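PDB 5USB: protection of telomeres protein 1 from Schizosaccharomyces pombe, which binds single-stranded telomeric DNA, protects the 3' overhang of chromosome ends and regulates telomerase and telomere length. Local coordinates for a contact of chain A with DNA. Numbering follows the deposited sequence.

A contact of chain A with DNA. Residues 66, 97-99, 103. With nucleotides of chain B.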
# COMPACT_ATOMS: atom_id res chain seq x y z
N ARG A 66 -3.19 4.33 -0.16
CA ARG A 66 -2.91 4.57 1.25
C ARG A 66 -3.35 3.37 2.06
O ARG A 66 -4.45 2.86 1.85
CB ARG A 66 -3.67 5.81 1.73
CG ARG A 66 -3.69 6.00 3.24
CD ARG A 66 -4.72 7.09 3.59
NE ARG A 66 -4.30 8.41 3.16
CZ ARG A 66 -5.12 9.42 2.93
NH1 ARG A 66 -6.43 9.29 3.07
NH2 ARG A 66 -4.61 10.58 2.55
N ASP A 97 -13.04 6.04 1.07
CA ASP A 97 -13.04 7.07 2.09
C ASP A 97 -14.16 8.07 1.80
O ASP A 97 -14.99 7.89 0.90
CB ASP A 97 -11.67 7.75 2.21
CG ASP A 97 -11.27 8.61 1.03
OD1 ASP A 97 -12.12 8.98 0.20
OD2 ASP A 97 -10.06 8.97 0.93
N HIS A 98 -14.21 9.10 2.61
CA HIS A 98 -15.29 10.05 2.54
C HIS A 98 -15.40 10.76 1.23
O HIS A 98 -16.44 11.20 0.86
CB HIS A 98 -15.12 11.09 3.64
CG HIS A 98 -15.48 10.60 5.00
ND1 HIS A 98 -16.76 10.21 5.34
CD2 HIS A 98 -14.74 10.48 6.13
CE1 HIS A 98 -16.78 9.83 6.60
NE2 HIS A 98 -15.56 9.98 7.10
N LEU A 99 -14.30 10.82 0.53
CA LEU A 99 -14.21 11.52 -0.73
C LEU A 99 -14.22 10.59 -1.93
O LEU A 99 -14.05 11.07 -3.05
CB LEU A 99 -12.94 12.38 -0.76
CG LEU A 99 -12.80 13.38 0.40
CD1 LEU A 99 -11.49 14.13 0.31
CD2 LEU A 99 -13.97 14.36 0.39
N GLU A 103 -8.88 2.93 -0.25
CA GLU A 103 -7.82 2.84 0.73
C GLU A 103 -7.83 1.43 1.31
O GLU A 103 -8.79 0.68 1.15
CB GLU A 103 -7.96 3.91 1.83
CG GLU A 103 -9.29 3.91 2.54
CD GLU A 103 -9.40 4.95 3.64
OE1 GLU A 103 -8.40 5.65 3.93
OE2 GLU A 103 -10.49 5.06 4.23
P DT B 3 -10.87 12.84 11.76
OP1 DT B 3 -10.92 14.09 12.51
OP2 DT B 3 -12.09 12.21 11.30
O5' DT B 3 -9.95 13.15 10.52
C5' DT B 3 -8.63 13.63 10.71
C4' DT B 3 -8.05 13.91 9.35
O4' DT B 3 -8.06 12.67 8.61
C3' DT B 3 -8.85 14.90 8.50
O3' DT B 3 -7.85 15.71 7.86
C2' DT B 3 -9.67 13.99 7.60
C1' DT B 3 -8.75 12.82 7.40
N1 DT B 3 -9.48 11.58 7.13
C2 DT B 3 -9.19 10.92 5.97
O2 DT B 3 -8.33 11.28 5.20
N3 DT B 3 -9.93 9.78 5.77
C4 DT B 3 -10.92 9.27 6.59
O4 DT B 3 -11.49 8.24 6.27
C5 DT B 3 -11.17 10.02 7.79
C7 DT B 3 -12.20 9.53 8.75
C6 DT B 3 -10.45 11.13 7.99
P DT B 4 -8.16 16.83 6.78
OP1 DT B 4 -7.33 17.99 7.07
OP2 DT B 4 -9.59 17.00 6.60
O5' DT B 4 -7.55 16.22 5.44
C5' DT B 4 -6.25 15.65 5.45
C4' DT B 4 -5.93 15.05 4.10
O4' DT B 4 -6.72 13.85 3.90
C3' DT B 4 -6.21 15.94 2.90
O3' DT B 4 -5.25 15.65 1.88
C2' DT B 4 -7.56 15.45 2.43
C1' DT B 4 -7.42 13.96 2.68
N1 DT B 4 -8.69 13.22 2.82
C2 DT B 4 -8.83 12.03 2.15
O2 DT B 4 -7.94 11.52 1.50
N3 DT B 4 -10.03 11.41 2.35
C4 DT B 4 -11.09 11.86 3.10
O4 DT B 4 -12.11 11.19 3.17
C5 DT B 4 -10.88 13.12 3.76
C7 DT B 4 -11.98 13.68 4.61
C6 DT B 4 -9.71 13.74 3.58
P DA B 5 -4.77 16.75 0.84
OP1 DA B 5 -4.34 17.92 1.59
OP2 DA B 5 -5.73 16.84 -0.22
O5' DA B 5 -3.47 16.08 0.24
C5' DA B 5 -2.32 15.91 1.04
C4' DA B 5 -1.40 14.93 0.36
O4' DA B 5 -2.00 13.62 0.40
C3' DA B 5 -1.16 15.23 -1.12
O3' DA B 5 0.17 14.87 -1.49
C2' DA B 5 -2.22 14.38 -1.81
C1' DA B 5 -2.32 13.17 -0.90
N9 DA B 5 -3.64 12.56 -0.83
C8 DA B 5 -4.83 13.20 -0.63
N7 DA B 5 -5.86 12.39 -0.55
C5 DA B 5 -5.29 11.13 -0.65
C6 DA B 5 -5.85 9.85 -0.62
N6 DA B 5 -7.15 9.61 -0.48
N1 DA B 5 -5.01 8.80 -0.77
C2 DA B 5 -3.71 9.04 -0.93
N3 DA B 5 -3.07 10.20 -0.96
C4 DA B 5 -3.93 11.22 -0.81
O HOH W 1 -5.55 5.78 -1.13
O HOH W 2 -8.21 6.99 0.51
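The guanidinium of Arg66 lies with one face over the DA5 base, and its edge points at C2 of DT4. NH2 sits 3.4 Å from the centroid of the six-membered DA5 ring, a cation-pi contact. One face of the DT4 base is covered by Leu99, whose CD1 methyl is 3.5 Å from the ring centroid. The DT3 base lies, shifted, over the opposite face.

This is part of the single-stranded DNA groove of the second OB-fold of Pot1, the Pot1pC domain. Arg66 comes from strand 65-69, and residues 97-99 lie in the loop between strands 92-96 and 102-106.

At the Watson-Crick edge of DT4, Arg66 NH1 donates to the carbonyl O2 at 3.1 Å, tilted 18° from the guanidinium plane. CG is anti to the backbone N (chi1 168°) and chi3 (-69°) bends the chain, laying the guanidinium over DA5 with NH1 turned to O2. DT4 N3 donates nearly straight to Asp97 OD2 at 2.8 Å, from above the carboxylate plane. His98 N lies 3.0 Å from the DT4 carbonyl O4, at best a bent hydrogen bond, as His98 is poorly ordered. This edge pattern would fit thymine or uracil, but not cytosine at N3.

Leu99 N donates to Asp97 OD1 (2.9 Å), which may steady the carboxylate. Water 2 joins Asp97 OD2 to the amino N6 of DA5, and water 1 links Arg66 N to DA5 N1. The His98 imidazole lies near the C7 methyl of DT3.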